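Local coordinates for protein CRISPR-associated endonuclease Cas1 (Thermotoga maritima, PDB 4XTK) that probably acts as a metal-dependent double-stranded DNA endonuclease in CRISPR adaptive immunity, working as a homodimer that joins a Cas2 dimer, at residues N197-T202 with K280-A285; V122-K127 with E160-M165. One frame throughout, in Å; residues are numbered along the deposited sequence.

Contact 1: N197-T202 with K280-A285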
ATOM      1  N   ASN E 197      -7.827  14.097  20.131  1.00 33.70           N
ATOM      2  CA  ASN E 197      -6.639  14.057  19.287  1.00 31.76           C
ATOM      3  C   ASN E 197      -6.510  12.745  18.538  1.00 35.80           C
ATOM      4  O   ASN E 197      -6.235  12.737  17.339  1.00 41.44           O
ATOM      5  CB  ASN E 197      -5.381  14.304  20.113  1.00 27.98           C
ATOM      6  CG  ASN E 197      -5.159  15.768  20.386  1.00 37.77           C
ATOM      7  OD1 ASN E 197      -5.921  16.617  19.919  1.00 36.74           O
ATOM      8  ND2 ASN E 197      -4.122  16.076  21.147  1.00 28.47           N
ATOM      9  N   SER E 198      -6.717  11.639  19.247  1.00 39.15           N
ATOM     10  CA  SER E 198      -6.649  10.323  18.631  1.00 39.39           C
ATOM     11  C   SER E 198      -7.647  10.217  17.475  1.00 43.79           C
ATOM     12  O   SER E 198      -7.304   9.714  16.403  1.00 51.13           O
ATOM     13  CB  SER E 198      -6.906   9.225  19.661  1.00 40.09           C
ATOM     14  OG  SER E 198      -8.293   9.057  19.893  1.00 62.08           O
ATOM     15  N   LEU E 199      -8.866  10.714  17.684  1.00 42.05           N
ATOM     16  CA  LEU E 199      -9.877  10.713  16.630  1.00 42.22           C
ATOM     17  C   LEU E 199      -9.402  11.518  15.424  1.00 46.06           C
ATOM     18  O   LEU E 199      -9.569  11.092  14.283  1.00 48.02           O
ATOM     19  CB  LEU E 199     -11.207  11.277  17.138  1.00 39.24           C
ATOM     20  CG  LEU E 199     -11.954  10.412  18.152  1.00 44.15           C
ATOM     21  CD1 LEU E 199     -13.293  11.042  18.528  1.00 40.31           C
ATOM     22  CD2 LEU E 199     -12.137   9.002  17.609  1.00 36.81           C
ATOM     23  N   LEU E 200      -8.807  12.678  15.686  1.00 44.68           N
ATOM     24  CA  LEU E 200      -8.318  13.550  14.622  1.00 41.00           C
ATOM     25  C   LEU E 200      -7.207  12.856  13.830  1.00 35.74           C
ATOM     26  O   LEU E 200      -7.238  12.834  12.599  1.00 42.71           O
ATOM     27  CB  LEU E 200      -7.831  14.890  15.200  1.00 32.22           C
ATOM     28  CG  LEU E 200      -7.321  15.955  14.225  1.00 27.49           C
ATOM     29  CD1 LEU E 200      -8.280  16.130  13.061  1.00 36.87           C
ATOM     30  CD2 LEU E 200      -7.151  17.282  14.934  1.00 33.41           C
ATOM     31  N   TYR E 201      -6.253  12.272  14.551  1.00 28.52           N
ATOM     32  CA  TYR E 201      -5.166  11.508  13.950  1.00 33.08           C
ATOM     33  C   TYR E 201      -5.681  10.438  12.990  1.00 37.61           C
ATOM     34  O   TYR E 201      -5.138  10.251  11.903  1.00 41.51           O
ATOM     35  CB  TYR E 201      -4.311  10.842  15.034  1.00 34.63           C
ATOM     36  CG  TYR E 201      -3.624  11.802  15.966  1.00 32.45           C
ATOM     37  CD1 TYR E 201      -3.332  13.105  15.569  1.00 27.11           C
ATOM     38  CD2 TYR E 201      -3.267  11.406  17.251  1.00 34.08           C
ATOM     39  CE1 TYR E 201      -2.703  13.995  16.436  1.00 30.76           C
ATOM     40  CE2 TYR E 201      -2.630  12.285  18.123  1.00 26.13           C
ATOM     41  CZ  TYR E 201      -2.352  13.576  17.710  1.00 33.27           C
ATOM     42  OH  TYR E 201      -1.727  14.448  18.574  1.00 34.41           O
ATOM     43  N   THR E 202      -6.728   9.734  13.403  1.00 38.10           N
ATOM     44  CA  THR E 202      -7.297   8.677  12.582  1.00 32.58           C
ATOM     45  C   THR E 202      -7.982   9.282  11.368  1.00 31.27           C
ATOM     46  O   THR E 202      -7.954   8.716  10.275  1.00 34.20           O
ATOM     47  CB  THR E 202      -8.288   7.812  13.393  1.00 34.94           C
ATOM     48  OG1 THR E 202      -7.560   7.073  14.373  1.00 35.26           O
ATOM     49  CG2 THR E 202      -9.045   6.833  12.502  1.00 32.85           C
ATOM     50  N   LYS E 280     -19.976  11.232  18.250  1.00 61.93           N
ATOM     51  CA  LYS E 280     -21.060  11.827  17.471  1.00 57.90           C
ATOM     52  C   LYS E 280     -20.855  13.324  17.261  1.00 59.79           C
ATOM     53  O   LYS E 280     -20.987  13.821  16.144  1.00 58.57           O
ATOM     54  CB  LYS E 280     -22.418  11.583  18.142  1.00 68.06           C
ATOM     55  CG  LYS E 280     -22.902  10.142  18.083  1.00 76.10           C
ATOM     56  CD  LYS E 280     -24.241   9.987  18.781  1.00 86.57           C
ATOM     57  CE  LYS E 280     -25.024   8.784  18.271  1.00 95.30           C
ATOM     58  NZ  LYS E 280     -24.504   7.504  18.829  1.00 98.77           N
ATOM     59  N   ASN E 281     -20.543  14.036  18.339  1.00 48.20           N
ATOM     60  CA  ASN E 281     -20.276  15.467  18.256  1.00 59.77           C
ATOM     61  C   ASN E 281     -19.063  15.756  17.393  1.00 61.38           C
ATOM     62  O   ASN E 281     -19.045  16.732  16.641  1.00 57.81           O
ATOM     63  CB  ASN E 281     -20.066  16.061  19.648  1.00 47.11           C
ATOM     64  CG  ASN E 281     -21.357  16.242  20.400  1.00 70.97           C
ATOM     65  OD1 ASN E 281     -22.017  17.272  20.277  1.00 78.23           O
ATOM     66  ND2 ASN E 281     -21.732  15.241  21.183  1.00 71.28           N
ATOM     67  N   TYR E 282     -18.049  14.903  17.520  1.00 59.85           N
ATOM     68  CA  TYR E 282     -16.854  15.002  16.698  1.00 57.17           C
ATOM     69  C   TYR E 282     -17.206  14.871  15.231  1.00 58.25           C
ATOM     70  O   TYR E 282     -16.768  15.673  14.409  1.00 60.20           O
ATOM     71  CB  TYR E 282     -15.831  13.930  17.084  1.00 48.61           C
ATOM     72  CG  TYR E 282     -14.621  13.873  16.176  1.00 45.71           C
ATOM     73  CD1 TYR E 282     -13.503  14.667  16.421  1.00 51.70           C
ATOM     74  CD2 TYR E 282     -14.585  13.014  15.080  1.00 44.50           C
ATOM     75  CE1 TYR E 282     -12.389  14.611  15.594  1.00 48.78           C
ATOM     76  CE2 TYR E 282     -13.473  12.954  14.247  1.00 40.25           C
ATOM     77  CZ  TYR E 282     -12.383  13.756  14.508  1.00 48.96           C
ATOM     78  OH  TYR E 282     -11.284  13.700  13.685  1.00 51.96           O
ATOM     79  N   GLU E 283     -17.990  13.849  14.903  1.00 59.76           N
ATOM     80  CA  GLU E 283     -18.328  13.588  13.513  1.00 62.69           C
ATOM     81  C   GLU E 283     -19.203  14.713  12.988  1.00 56.12           C
ATOM     82  O   GLU E 283     -19.228  14.997  11.791  1.00 52.93           O
ATOM     83  CB  GLU E 283     -19.026  12.234  13.366  1.00 70.12           C
ATOM     84  CG  GLU E 283     -18.091  11.015  13.179  1.00 87.70           C
ATOM     85  CD  GLU E 283     -16.929  11.235  12.199  1.00 98.69           C
ATOM     86  OE1 GLU E 283     -17.027  12.099  11.295  1.00111.39           O
ATOM     87  OE2 GLU E 283     -15.907  10.524  12.333  1.00 94.34           O
ATOM     88  N   GLN E 284     -19.907  15.363  13.902  1.00 60.28           N
ATOM     89  CA  GLN E 284     -20.677  16.541  13.560  1.00 60.34           C
ATOM     90  C   GLN E 284     -19.741  17.722  13.301  1.00 63.52           C
ATOM     91  O   GLN E 284     -20.008  18.561  12.449  1.00 57.93           O
ATOM     92  CB  GLN E 284     -21.671  16.876  14.672  1.00 58.83           C
ATOM     93  CG  GLN E 284     -22.743  17.849  14.250  1.00 69.95           C
ATOM     94  CD  GLN E 284     -23.501  17.353  13.038  1.00 81.70           C
ATOM     95  OE1 GLN E 284     -23.881  16.184  12.973  1.00 82.33           O
ATOM     96  NE2 GLN E 284     -23.721  18.235  12.068  1.00 89.88           N
ATOM     97  N   ALA E 285     -18.635  17.776  14.033  1.00 70.14           N
ATOM     98  CA  ALA E 285     -17.703  18.888  13.897  1.00 68.08           C
ATOM     99  C   ALA E 285     -17.049  18.892  12.516  1.00 70.77           C
ATOM    100  O   ALA E 285     -16.887  19.945  11.898  1.00 73.82           O
ATOM    101  CB  ALA E 285     -16.648  18.834  14.990  1.00 41.05           C
TER
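The hydroxyl of Y282 is the polar atom on which this contact converges: Y282 OH is hydrogen-bonded to OG1 of T203, one residue beyond the segment 197-202, and it lies 3.2 Å from L199 O. That carbonyl is itself hydrogen-bonded to T203 OG1, so the phenol, the threonine hydroxyl and the helix carbonyl form a compact polar cluster on the flank of helix 188-208. The backbone of L200 lies against the same oxygen, but the nearby amide L200 N meets Y282 OH at a poor angle and does not count as a bond.

The rest of the interface is apolar, and L199 supplies most of it. L199 CB sits over one face of the Y282 ring as a CH-pi contact, 3.9 Å from the ring centroid and only 14° off the ring normal. Further down the same side chain, L199 CD1 reaches the root of the ring, 3.9 Å from Y282 CG, so the leucine and the tyrosine lie alongside, pointing opposite ways. The ring can span the gap because CG of Y282 is anti to its backbone N (chi1 174°), which sends the phenol across to the neighbouring helix. L200 adds a smaller contact, crossing the tyrosine at about a right angle with L200 CD1 3.9 Å from Y282 OH.

Around this pair, Y282 also touches V242 of helix 230-252, while L199 packs on F278 and V279 of helix 272-287. E236, a manganese ligand by similarity, has its side chain about 8 Å from that of L200. The arrangement is helix-helix packing in the helical part of the Cas1 fold, with one tyrosine reaching across to the flank of helix 188-208, near the probable metal site.

Contact 2: V122-K127 with E160-M165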
ATOM      1  N   VAL E 122      -3.672  31.164  17.441  1.00 51.63           N
ATOM      2  CA  VAL E 122      -3.940  32.569  17.724  1.00 53.42           C
ATOM      3  C   VAL E 122      -5.367  32.957  17.355  1.00 62.39           C
ATOM      4  O   VAL E 122      -6.044  33.656  18.114  1.00 70.78           O
ATOM      5  CB  VAL E 122      -2.954  33.488  16.977  1.00 54.31           C
ATOM      6  CG1 VAL E 122      -3.450  34.920  16.965  1.00 56.13           C
ATOM      7  CG2 VAL E 122      -1.580  33.400  17.608  1.00 53.92           C
ATOM      8  N   ASP E 123      -5.827  32.495  16.196  1.00 64.29           N
ATOM      9  CA  ASP E 123      -7.177  32.814  15.743  1.00 58.71           C
ATOM     10  C   ASP E 123      -8.239  32.246  16.686  1.00 51.14           C
ATOM     11  O   ASP E 123      -9.233  32.916  16.985  1.00 52.45           O
ATOM     12  CB  ASP E 123      -7.403  32.302  14.318  1.00 67.22           C
ATOM     13  CG  ASP E 123      -6.647  33.112  13.280  1.00 82.45           C
ATOM     14  OD1 ASP E 123      -6.210  34.238  13.608  1.00 94.42           O
ATOM     15  OD2 ASP E 123      -6.500  32.632  12.135  1.00 81.21           O
ATOM     16  N   PHE E 124      -8.023  31.024  17.161  1.00 49.27           N
ATOM     17  CA  PHE E 124      -8.968  30.401  18.075  1.00 47.89           C
ATOM     18  C   PHE E 124      -9.089  31.221  19.359  1.00 63.06           C
ATOM     19  O   PHE E 124     -10.195  31.460  19.855  1.00 64.25           O
ATOM     20  CB  PHE E 124      -8.551  28.962  18.392  1.00 45.98           C
ATOM     21  CG  PHE E 124      -9.554  28.209  19.217  1.00 52.71           C
ATOM     22  CD1 PHE E 124     -10.640  27.594  18.618  1.00 57.91           C
ATOM     23  CD2 PHE E 124      -9.417  28.122  20.592  1.00 57.28           C
ATOM     24  CE1 PHE E 124     -11.568  26.904  19.373  1.00 61.72           C
ATOM     25  CE2 PHE E 124     -10.343  27.433  21.354  1.00 59.74           C
ATOM     26  CZ  PHE E 124     -11.419  26.822  20.741  1.00 62.70           C
ATOM     27  N   LEU E 125      -7.950  31.663  19.882  1.00 55.31           N
ATOM     28  CA  LEU E 125      -7.924  32.474  21.095  1.00 56.01           C
ATOM     29  C   LEU E 125      -8.589  33.842  20.904  1.00 64.88           C
ATOM     30  O   LEU E 125      -9.337  34.302  21.772  1.00 68.88           O
ATOM     31  CB  LEU E 125      -6.483  32.656  21.577  1.00 62.90           C
ATOM     32  CG  LEU E 125      -5.774  31.396  22.079  1.00 57.51           C
ATOM     33  CD1 LEU E 125      -4.317  31.689  22.376  1.00 53.24           C
ATOM     34  CD2 LEU E 125      -6.476  30.833  23.309  1.00 52.98           C
ATOM     35  N   LYS E 126      -8.324  34.492  19.773  1.00 61.68           N
ATOM     36  CA  LYS E 126      -8.873  35.825  19.530  1.00 61.80           C
ATOM     37  C   LYS E 126     -10.378  35.798  19.267  1.00 62.06           C
ATOM     38  O   LYS E 126     -11.083  36.749  19.599  1.00 63.14           O
ATOM     39  CB  LYS E 126      -8.156  36.497  18.360  1.00 63.28           C
ATOM     40  CG  LYS E 126      -6.759  36.984  18.694  1.00 67.70           C
ATOM     41  CD  LYS E 126      -6.167  37.793  17.554  1.00 76.42           C
ATOM     42  CE  LYS E 126      -4.775  38.291  17.899  1.00 83.69           C
ATOM     43  NZ  LYS E 126      -4.149  39.018  16.762  1.00 91.88           N
ATOM     44  N   LYS E 127     -10.859  34.715  18.664  1.00 62.32           N
ATOM     45  CA  LYS E 127     -12.291  34.528  18.423  1.00 65.95           C
ATOM     46  C   LYS E 127     -13.044  34.447  19.745  1.00 63.88           C
ATOM     47  O   LYS E 127     -14.199  34.857  19.849  1.00 70.33           O
ATOM     48  CB  LYS E 127     -12.540  33.257  17.605  1.00 65.67           C
ATOM     49  CG  LYS E 127     -13.115  33.481  16.223  1.00 64.67           C
ATOM     50  CD  LYS E 127     -13.063  32.192  15.402  1.00 58.28           C
ATOM     51  N   GLU E 160       1.535  24.029  24.743  1.00 52.28           N
ATOM     52  CA  GLU E 160       1.324  23.961  26.187  1.00 48.46           C
ATOM     53  C   GLU E 160       0.921  25.324  26.753  1.00 48.73           C
ATOM     54  O   GLU E 160       0.059  25.411  27.626  1.00 50.45           O
ATOM     55  CB  GLU E 160       2.575  23.441  26.889  1.00 48.00           C
ATOM     56  N   GLU E 161       1.542  26.382  26.242  1.00 43.29           N
ATOM     57  CA  GLU E 161       1.174  27.741  26.623  1.00 45.67           C
ATOM     58  C   GLU E 161      -0.235  28.068  26.131  1.00 47.06           C
ATOM     59  O   GLU E 161      -1.033  28.707  26.825  1.00 48.57           O
ATOM     60  CB  GLU E 161       2.184  28.744  26.061  1.00 47.55           C
ATOM     61  CG  GLU E 161       1.782  30.190  26.225  1.00 50.12           C
ATOM     62  CD  GLU E 161       1.638  30.583  27.679  1.00 75.33           C
ATOM     63  OE1 GLU E 161       2.324  29.972  28.525  1.00 79.04           O
ATOM     64  OE2 GLU E 161       0.839  31.498  27.979  1.00 68.94           O
ATOM     65  N   TYR E 162      -0.524  27.622  24.917  1.00 46.17           N
ATOM     66  CA  TYR E 162      -1.831  27.791  24.322  1.00 49.17           C
ATOM     67  C   TYR E 162      -2.897  27.112  25.179  1.00 51.24           C
ATOM     68  O   TYR E 162      -3.962  27.681  25.423  1.00 50.62           O
ATOM     69  CB  TYR E 162      -1.818  27.231  22.901  1.00 48.65           C
ATOM     70  CG  TYR E 162      -3.169  26.874  22.344  1.00 48.88           C
ATOM     71  CD1 TYR E 162      -3.949  27.823  21.701  1.00 50.87           C
ATOM     72  CD2 TYR E 162      -3.659  25.580  22.446  1.00 44.63           C
ATOM     73  CE1 TYR E 162      -5.186  27.494  21.185  1.00 54.96           C
ATOM     74  CE2 TYR E 162      -4.892  25.242  21.936  1.00 47.22           C
ATOM     75  CZ  TYR E 162      -5.649  26.201  21.305  1.00 49.79           C
ATOM     76  OH  TYR E 162      -6.872  25.865  20.792  1.00 43.28           O
ATOM     77  N   TYR E 163      -2.592  25.907  25.651  1.00 48.13           N
ATOM     78  CA  TYR E 163      -3.512  25.156  26.501  1.00 44.50           C
ATOM     79  C   TYR E 163      -3.773  25.857  27.840  1.00 47.09           C
ATOM     80  O   TYR E 163      -4.891  25.810  28.362  1.00 52.17           O
ATOM     81  CB  TYR E 163      -2.976  23.743  26.737  1.00 47.08           C
ATOM     82  CG  TYR E 163      -3.351  22.771  25.644  1.00 51.81           C
ATOM     83  CD1 TYR E 163      -4.625  22.780  25.094  1.00 45.20           C
ATOM     84  CD2 TYR E 163      -2.428  21.849  25.152  1.00 56.34           C
ATOM     85  CE1 TYR E 163      -4.979  21.895  24.091  1.00 45.65           C
ATOM     86  CE2 TYR E 163      -2.776  20.958  24.146  1.00 50.58           C
ATOM     87  CZ  TYR E 163      -4.053  20.988  23.620  1.00 51.09           C
ATOM     88  OH  TYR E 163      -4.417  20.114  22.621  1.00 64.16           O
ATOM     89  N   SER E 164      -2.750  26.511  28.382  1.00 47.80           N
ATOM     90  CA  SER E 164      -2.907  27.290  29.605  1.00 59.77           C
ATOM     91  C   SER E 164      -3.855  28.455  29.378  1.00 55.93           C
ATOM     92  O   SER E 164      -4.613  28.826  30.272  1.00 62.40           O
ATOM     93  CB  SER E 164      -1.559  27.810  30.108  1.00 68.39           C
ATOM     94  OG  SER E 164      -0.754  26.752  30.599  1.00 77.08           O
ATOM     95  N   MET E 165      -3.817  29.032  28.179  1.00 50.82           N
ATOM     96  CA  MET E 165      -4.704  30.142  27.862  1.00 52.60           C
ATOM     97  C   MET E 165      -6.123  29.626  27.661  1.00 56.79           C
ATOM     98  O   MET E 165      -7.091  30.329  27.942  1.00 62.37           O
ATOM     99  CB  MET E 165      -4.227  30.899  26.621  1.00 54.00           C
ATOM    100  CG  MET E 165      -2.839  31.531  26.749  1.00 55.05           C
ATOM    101  SD  MET E 165      -2.670  32.654  28.156  1.00 58.99           S
ATOM    102  CE  MET E 165      -4.094  33.718  27.952  1.00 56.16           C
TER
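L125 lays its branched end against the ring of Y162, with L125 CD1 3.9 Å from Y162 CD1 and L125 CG 4.0 Å from both Y162 CD1 and Y162 CE1. The other methyl, L125 CD2, turns to the backbone end of M165 and stands 4.0 Å from M165 CB. One leucine therefore bridges two residues three positions apart on helix 148-166. M165 offers little more than this CB, because its chain bends at chi2 (-56°) and chi3 (-50°) and carries the sulfur end away from L125; the M165 side chain also touches V130.

F124 meets the far end of the tyrosine. F124 CD2 is 3.4 Å from Y162 OH, and the two side chains cross at about a right angle.

The segments run nearly parallel, 11° apart, with their axes 11.1 Å from each other, a separation bridged by these large side chains. Helix 230-252 closes the same cluster: F124 touches R245 and L248, and Y162 touches P240. All the contacts between the segments are apolar or involve carbon beside the phenol oxygen, whereas Y162 OH is hydrogen-bonded to OD2 of D244 on that third helix. The chemistry implies a hydrophobic helix seam in which the hydroxyl of a buried tyrosine has its polar need met from outside the pair.

How the contacts relate
Both contacts are buried helix-to-helix packings, but the centre of contact 1 lies about 10 Å, and that of contact 2 about 21 Å, from the centre of the chain, so the second is more peripheral. They share no helix, although 148-166 and 188-208 are successive helices, and helix 230-252 touches both. In each, a tyrosine reaches across to a leucine while its hydroxyl bonds outside the two segments. The partner differs: a threonine on the opposing helix in contact 1, an aspartate on a third helix in contact 2. The leucine covers a ring face in the former, whereas in contact 2 a leucine lies against the tyrosine and a phenylalanine meets its hydroxyl end.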